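Local structure of cerato-platanin-like protein (Moniliophthora perniciosa, 3SUK) at residues Q5-N10 with A86-N91; S51-F56 with L80-H85; A95-L100 with G109-Q114. The protein is of unknown function but belongs to the secreted cerato-platanin family, whose double-psi beta-barrel fold it adopts. All blocks are in the same frame, centred on the assembly; numbering follows the deposited sequence.

Interaction 1. Residues Q5-N10 with A86-N91; sequences QLRFDN and AGNGFN
Strand 4-8 and the start of strand 90-92 run parallel, with Leu-6 level with Phe-90 and Arg-7 with Asn-91. Two main-chain bonds tie them. Phe-90 N gives a nearly straight bond to Gln-5 O (2.9 Å, 173° at the hydrogen). Phe-90 O takes Arg-7 N at 3.0 Å, so both peptide groups of Phe-90 are used. Gly-89, with positive phi, leads the chain into the strand. Gly-89 CA makes a CA-H...O contact of 3.5 Å to Gln-5 O, and the side of the glycine where a side chain would start faces that carbonyl. Leu-6 and Phe-90 share the buried face of the sheet. Leu-6 CG is anti to the backbone N, which brings CD1 to 4.0 Å from Phe-90 CB. The Phe-90 ring swings away from Leu-6 and meets Tyr-65 edge-to-face.

Arg-7 and Asn-91 point to the other face, side by side. Arg-7 CG sits in the crowded position between N and C (chi1 58°), and the chain bends at chi3. The guanidinium thereby folds back toward Asn-88, Phe-90 and Asn-91. Arg-7 NH1 lies 2.8 Å from Asn-88 O and is shared with Phe-90 O and Asn-91 OD1; all three bonds are weak. Phe-90 O thus accepts from both Arg-7 N and Arg-7 NH1. Asn-91 OD1 also rests against the aliphatic part of Arg-7, 3.3 Å from CG, with amide and guanidinium planes nearly perpendicular. One water joins Gln-5 N to Asn-88 OD1; another joins Asp-9 OD2 to Asn-91 ND2, while Asp-9 OD1 bonds Thr-11. Strand 110-118 flanks strand 4-8 on its other edge. The pairing of strand 4-8 with strand 90-92 is part of the double-psi beta barrel of this cerato-platanin.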
# COMPACT_ATOMS: atom_id res chain seq x y z
N GLN A 5 8.20 9.14 0.00
CA GLN A 5 7.94 9.05 -1.46
C GLN A 5 6.91 7.95 -1.77
O GLN A 5 6.75 7.01 -1.03
CB GLN A 5 9.23 8.81 -2.27
CG GLN A 5 10.31 9.94 -2.23
CD GLN A 5 11.11 9.86 -3.49
OE1 GLN A 5 11.76 8.86 -3.74
NE2 GLN A 5 10.94 10.87 -4.38
N LEU A 6 6.15 8.19 -2.82
CA LEU A 6 5.14 7.25 -3.29
C LEU A 6 5.21 7.14 -4.80
O LEU A 6 5.23 8.13 -5.46
CB LEU A 6 3.74 7.66 -2.80
CG LEU A 6 2.63 6.66 -3.15
CD1 LEU A 6 1.60 6.61 -2.06
CD2 LEU A 6 1.97 6.98 -4.46
N ARG A 7 5.16 5.91 -5.30
CA ARG A 7 5.12 5.61 -6.73
C ARG A 7 4.16 4.43 -6.88
O ARG A 7 3.60 3.97 -5.91
CB ARG A 7 6.51 5.25 -7.29
CG ARG A 7 7.11 4.08 -6.58
CD ARG A 7 8.66 3.92 -6.72
NE ARG A 7 9.49 4.94 -6.08
CZ ARG A 7 9.50 5.35 -4.80
NH1 ARG A 7 8.64 4.93 -3.79
NH2 ARG A 7 10.38 6.28 -4.52
N PHE A 8 3.93 4.01 -8.10
CA PHE A 8 3.03 2.90 -8.34
C PHE A 8 3.74 1.73 -8.97
O PHE A 8 4.79 1.84 -9.55
CB PHE A 8 1.77 3.32 -9.14
CG PHE A 8 2.02 3.59 -10.60
CD1 PHE A 8 2.01 2.57 -11.54
CD2 PHE A 8 2.27 4.85 -11.03
CE1 PHE A 8 2.24 2.80 -12.82
CE2 PHE A 8 2.47 5.09 -12.36
CZ PHE A 8 2.47 4.06 -13.25
N ASP A 9 3.15 0.59 -8.72
CA ASP A 9 3.64 -0.69 -9.24
C ASP A 9 2.40 -1.49 -9.60
O ASP A 9 1.64 -1.85 -8.75
CB ASP A 9 4.45 -1.38 -8.14
CG ASP A 9 5.04 -2.74 -8.56
OD1 ASP A 9 4.59 -3.31 -9.49
OD2 ASP A 9 5.96 -3.20 -7.88
N ASN A 10 2.27 -1.79 -10.90
CA ASN A 10 1.11 -2.47 -11.45
C ASN A 10 0.95 -3.92 -11.00
O ASN A 10 -0.06 -4.48 -11.18
CB ASN A 10 1.11 -2.41 -12.99
CG ASN A 10 0.96 -1.00 -13.53
OD1 ASN A 10 1.81 -0.55 -14.26
ND2 ASN A 10 -0.08 -0.32 -13.14
N ALA A 86 9.30 -2.30 0.13
CA ALA A 86 9.71 -1.31 -0.86
C ALA A 86 11.07 -0.79 -0.41
O ALA A 86 11.37 -0.77 0.74
CB ALA A 86 8.73 -0.17 -0.89
N GLY A 87 11.88 -0.38 -1.36
CA GLY A 87 13.15 0.22 -1.05
C GLY A 87 13.06 1.60 -0.46
O GLY A 87 13.94 2.02 0.18
N ASN A 88 12.03 2.35 -0.78
CA ASN A 88 11.95 3.75 -0.37
C ASN A 88 10.50 4.28 -0.34
O ASN A 88 9.99 4.63 -1.35
CB ASN A 88 12.82 4.56 -1.37
CG ASN A 88 12.78 6.03 -1.18
OD1 ASN A 88 12.59 6.51 -0.13
ND2 ASN A 88 13.07 6.73 -2.23
N GLY A 89 9.93 4.43 0.83
CA GLY A 89 8.52 4.78 0.95
C GLY A 89 7.54 3.74 0.41
O GLY A 89 7.71 2.59 0.68
N PHE A 90 6.57 4.19 -0.36
CA PHE A 90 5.50 3.29 -0.82
C PHE A 90 5.55 3.02 -2.32
O PHE A 90 5.74 3.91 -3.11
CB PHE A 90 4.09 3.90 -0.56
CG PHE A 90 3.72 4.06 0.89
CD1 PHE A 90 3.25 2.99 1.59
CD2 PHE A 90 3.73 5.31 1.50
CE1 PHE A 90 2.90 3.13 2.89
CE2 PHE A 90 3.38 5.44 2.82
CZ PHE A 90 2.93 4.33 3.48
N ASN A 91 5.34 1.77 -2.67
CA ASN A 91 4.99 1.41 -4.04
C ASN A 91 3.58 0.81 -4.02
O ASN A 91 3.37 -0.24 -3.56
CB ASN A 91 5.93 0.34 -4.61
CG ASN A 91 7.41 0.64 -4.43
OD1 ASN A 91 7.85 1.75 -4.36
ND2 ASN A 91 8.15 -0.41 -4.36
O HOH W 1 10.52 7.96 1.22
O HOH W 2 6.90 -3.07 -5.18

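Interaction 2. Residues S51-F56 with L80-H85; sequences SDIGGF and LVAIDH
Ser-51 opens the loop that follows strand 47-50, and its OG is bonded to Gly-89 N. Asp-52 points away from the 80-85 segment and bonds Tyr-65 OH through OD2. Ile-53 then turns inward and carries most of the apolar contact. Its CG1 is anti to the carbonyl carbon (chi1 -72°) and chi2 is extended, so CD1 reaches across to the 82-84 backbone. Ile-53 CD1 lies 3.6 Å from Ala-82 CB and 3.4 Å from Asp-84 O. CG2 covers the Asp-84 carbonyl from beside CD1. Ile-53 thus packs against the corner that the chain turns at Asp-84, after strand 74-83 of the double-psi barrel. Asp-84 itself faces away: OD2 bonds Tyr-12 OH, and OD1 takes Ala-23 N and the N of His-85, the latter from above the carboxylate plane.

The carbonyl of Ile-53 is the polar half of the contact. His-85 ND1 donates to Ile-53 O at 2.7 Å, with 154° at the hydrogen. The oxygen lies in the imidazole plane, and ND1 approaches in the carbonyl plane, which helps to set the turn of the ring. The bond also implies that ND1 carries a proton. Gly-54 O is near the same nitrogen but at a poor angle. Gly-55 N passes 4.3 Å from His-85 CB.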
# COMPACT_ATOMS: atom_id res chain seq x y z
N SER A 51 8.63 0.64 2.72
CA SER A 51 9.97 0.50 3.30
C SER A 51 9.91 0.17 4.78
O SER A 51 10.88 -0.25 5.36
CB SER A 51 10.82 1.75 3.03
OG SER A 51 10.19 2.94 3.35
N ASP A 52 8.74 0.34 5.39
CA ASP A 52 8.53 -0.09 6.78
C ASP A 52 8.64 -1.61 6.91
O ASP A 52 8.89 -2.11 7.95
CB ASP A 52 7.19 0.38 7.37
CG ASP A 52 7.17 1.86 7.70
OD1 ASP A 52 8.16 2.52 7.53
OD2 ASP A 52 6.15 2.32 8.17
N ILE A 53 8.34 -2.29 5.82
CA ILE A 53 8.43 -3.73 5.78
C ILE A 53 9.83 -4.10 5.24
O ILE A 53 10.11 -3.92 4.09
CB ILE A 53 7.30 -4.33 4.89
CG1 ILE A 53 5.94 -4.19 5.59
CG2 ILE A 53 7.58 -5.77 4.59
CD1 ILE A 53 4.73 -4.35 4.68
N GLY A 54 10.67 -4.57 6.14
CA GLY A 54 12.04 -4.96 5.84
C GLY A 54 12.13 -6.12 4.88
O GLY A 54 13.05 -6.25 4.14
N GLY A 55 11.19 -7.03 4.98
CA GLY A 55 11.21 -8.26 4.22
C GLY A 55 10.34 -9.28 4.92
O GLY A 55 9.47 -8.92 5.70
N PHE A 56 10.63 -10.55 4.69
CA PHE A 56 9.88 -11.67 5.23
C PHE A 56 9.72 -11.59 6.71
O PHE A 56 10.61 -11.28 7.41
CB PHE A 56 10.70 -12.95 4.98
CG PHE A 56 10.00 -14.20 5.39
CD1 PHE A 56 9.00 -14.72 4.63
CD2 PHE A 56 10.32 -14.83 6.53
CE1 PHE A 56 8.33 -15.87 5.02
CE2 PHE A 56 9.66 -15.97 6.92
CZ PHE A 56 8.66 -16.46 6.14
N LEU A 80 -4.61 2.49 3.39
CA LEU A 80 -3.88 1.55 2.58
C LEU A 80 -3.18 0.51 3.43
O LEU A 80 -2.63 0.83 4.43
CB LEU A 80 -2.86 2.31 1.72
CG LEU A 80 -2.03 1.41 0.78
CD1 LEU A 80 -1.94 2.02 -0.63
CD2 LEU A 80 -0.60 1.20 1.33
N VAL A 81 -3.17 -0.74 2.98
CA VAL A 81 -2.48 -1.82 3.69
C VAL A 81 -1.17 -2.13 3.01
O VAL A 81 -1.12 -2.36 1.87
CB VAL A 81 -3.34 -3.13 3.77
CG1 VAL A 81 -2.56 -4.28 4.45
CG2 VAL A 81 -4.66 -2.84 4.55
N ALA A 82 -0.13 -2.17 3.81
CA ALA A 82 1.19 -2.56 3.33
C ALA A 82 1.39 -4.07 3.45
O ALA A 82 1.20 -4.61 4.46
CB ALA A 82 2.26 -1.76 4.08
N ILE A 83 1.73 -4.66 2.32
CA ILE A 83 1.89 -6.11 2.21
C ILE A 83 3.24 -6.62 1.67
O ILE A 83 3.39 -7.78 1.42
CB ILE A 83 0.75 -6.67 1.31
CG1 ILE A 83 0.91 -6.24 -0.16
CG2 ILE A 83 -0.61 -6.26 1.89
CD1 ILE A 83 0.01 -6.97 -1.13
N ASP A 84 4.17 -5.72 1.41
CA ASP A 84 5.41 -6.10 0.72
C ASP A 84 6.47 -5.08 1.10
O ASP A 84 6.15 -4.05 1.61
CB ASP A 84 5.13 -6.12 -0.80
CG ASP A 84 6.16 -6.91 -1.63
OD1 ASP A 84 7.03 -7.53 -1.06
OD2 ASP A 84 6.00 -6.82 -2.85
N HIS A 85 7.72 -5.42 0.84
CA HIS A 85 8.86 -4.53 1.01
C HIS A 85 9.02 -3.57 -0.17
O HIS A 85 8.97 -3.99 -1.24
CB HIS A 85 10.15 -5.39 1.16
CG HIS A 85 11.42 -4.60 1.08
ND1 HIS A 85 11.86 -3.79 2.09
CD2 HIS A 85 12.32 -4.45 0.08
CE1 HIS A 85 12.99 -3.21 1.74
NE2 HIS A 85 13.29 -3.60 0.53

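Interaction 3. Residues A95-L100 with G109-Q114; sequences AAMDEL and GTIDVQ
Helix 95-100 lies across strand 110-114 at 61°, with the axes 11.3 Å apart at their closest. The helix is bridged to the strand mainly by the side chains of Met-97 and Leu-100. Met-97 reaches furthest. All three of its torsions are close to 180°, so the chain is fully extended and its tip CE does the touching. Met-97 CE is 3.5 Å from Gly-109 O and 3.9 Å from Ile-111 CG2. With Ile-111 CG1 in the crowded position between N and C (chi1 67°), CG1 and CD1 lie at similar distances, so the methyl rests against the branched side chain as a whole.

One turn further on, Leu-100 also has CG anti to the backbone N and points to the strand. The Leu-100 and Val-113 side chains cross obliquely, with Leu-100 CD2 4.0 Å from Val-113 CG1. The same CD2 lies more loosely near Ile-111 CD1. Ile-111 and Val-113, two residues apart, face the helix, while Asp-112 between them is exposed. Leu-6 adjoins Met-97, and Ile-67 and Phe-69 of strand 64-71 complete the apolar layer. Gly-109, with positive phi, is the first residue after helix 105-108 to leave helical geometry. This is helix-on-sheet packing against one wall of the double-psi beta barrel.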
# COMPACT_ATOMS: atom_id res chain seq x y z
N ALA A 95 -4.12 2.12 -9.22
CA ALA A 95 -5.46 2.59 -8.94
C ALA A 95 -5.50 3.43 -7.65
O ALA A 95 -6.20 4.44 -7.59
CB ALA A 95 -6.40 1.43 -8.86
N ALA A 96 -4.73 3.02 -6.66
CA ALA A 96 -4.61 3.75 -5.43
C ALA A 96 -3.95 5.10 -5.62
O ALA A 96 -4.41 6.05 -5.07
CB ALA A 96 -3.86 2.95 -4.40
N MET A 97 -2.87 5.17 -6.36
CA MET A 97 -2.22 6.42 -6.67
C MET A 97 -3.15 7.31 -7.49
O MET A 97 -3.16 8.49 -7.31
CB MET A 97 -0.87 6.23 -7.36
CG MET A 97 -0.11 7.50 -7.48
SD MET A 97 1.55 7.22 -8.14
CE MET A 97 2.24 8.87 -8.14
N ASP A 98 -3.92 6.71 -8.39
CA ASP A 98 -4.87 7.53 -9.13
C ASP A 98 -5.93 8.15 -8.21
O ASP A 98 -6.27 9.28 -8.38
CB ASP A 98 -5.49 6.72 -10.27
CG ASP A 98 -4.65 6.72 -11.53
OD1 ASP A 98 -4.08 7.73 -11.86
OD2 ASP A 98 -4.58 5.65 -12.17
N GLU A 99 -6.41 7.41 -7.25
CA GLU A 99 -7.39 7.95 -6.31
C GLU A 99 -6.78 9.09 -5.47
O GLU A 99 -7.40 10.09 -5.24
CB GLU A 99 -7.94 6.84 -5.43
CG GLU A 99 -8.88 5.90 -6.16
CD GLU A 99 -9.27 4.75 -5.28
OE1 GLU A 99 -9.86 5.02 -4.23
OE2 GLU A 99 -9.05 3.58 -5.67
N LEU A 100 -5.53 8.93 -5.09
CA LEU A 100 -4.79 9.88 -4.30
C LEU A 100 -4.57 11.16 -5.03
O LEU A 100 -4.38 12.16 -4.42
CB LEU A 100 -3.47 9.27 -3.86
CG LEU A 100 -2.73 9.87 -2.71
CD1 LEU A 100 -3.60 9.94 -1.44
CD2 LEU A 100 -1.54 9.03 -2.42
N GLY A 109 4.01 10.08 -11.80
CA GLY A 109 5.00 9.04 -11.60
C GLY A 109 5.47 8.78 -10.18
O GLY A 109 5.20 7.73 -9.66
N THR A 110 6.16 9.75 -9.58
CA THR A 110 6.61 9.74 -8.19
C THR A 110 6.21 11.04 -7.47
O THR A 110 6.42 12.10 -7.99
CB THR A 110 8.12 9.57 -8.17
OG1 THR A 110 8.45 8.39 -8.86
CG2 THR A 110 8.62 9.41 -6.77
N ILE A 111 5.65 10.93 -6.29
CA ILE A 111 5.20 12.06 -5.50
C ILE A 111 5.67 11.95 -4.04
O ILE A 111 6.11 10.91 -3.60
CB ILE A 111 3.67 12.23 -5.56
CG1 ILE A 111 3.00 11.04 -4.85
CG2 ILE A 111 3.20 12.50 -7.00
CD1 ILE A 111 1.52 11.09 -4.77
N ASP A 112 5.60 13.06 -3.33
CA ASP A 112 5.85 13.08 -1.90
C ASP A 112 4.50 13.14 -1.19
O ASP A 112 3.72 13.96 -1.47
CB ASP A 112 6.68 14.31 -1.52
CG ASP A 112 8.06 14.20 -1.98
OD1 ASP A 112 8.55 13.12 -2.07
OD2 ASP A 112 8.64 15.23 -2.25
N VAL A 113 4.28 12.22 -0.28
CA VAL A 113 3.02 12.17 0.45
C VAL A 113 3.23 12.30 1.94
O VAL A 113 4.30 12.21 2.39
CB VAL A 113 2.22 10.88 0.15
CG1 VAL A 113 1.94 10.78 -1.34
CG2 VAL A 113 2.97 9.59 0.66
N GLN A 114 2.16 12.61 2.64
CA GLN A 114 2.15 12.51 4.07
C GLN A 114 1.52 11.16 4.46
O GLN A 114 0.57 10.72 3.88
CB GLN A 114 1.37 13.68 4.69
CG GLN A 114 2.07 15.00 4.59
CD GLN A 114 3.32 15.06 5.42
OE1 GLN A 114 3.32 14.70 6.57
NE2 GLN A 114 4.39 15.54 4.83

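Overall arrangement
All three contacts reach the same sheet. Interaction 1 touches both others. Strand 4-8 lies between strands 90-92 and 110-118, so interactions 1 and 3 share a wall, tied by Leu-6 N and Ile-111 O. Ser-51 OG and Gly-89 N link interactions 1 and 2. Interactions 2 and 3 sit on opposite sides of the chain's centre, their own centres about 17 Å apart. Their chemistry follows their place. Interaction 3 is buried and carried by apolar side chains. Interaction 1 pairs main chains, with a buried face and a polar face bearing waters. Interaction 2 joins a buried isoleucine to an exposed histidine.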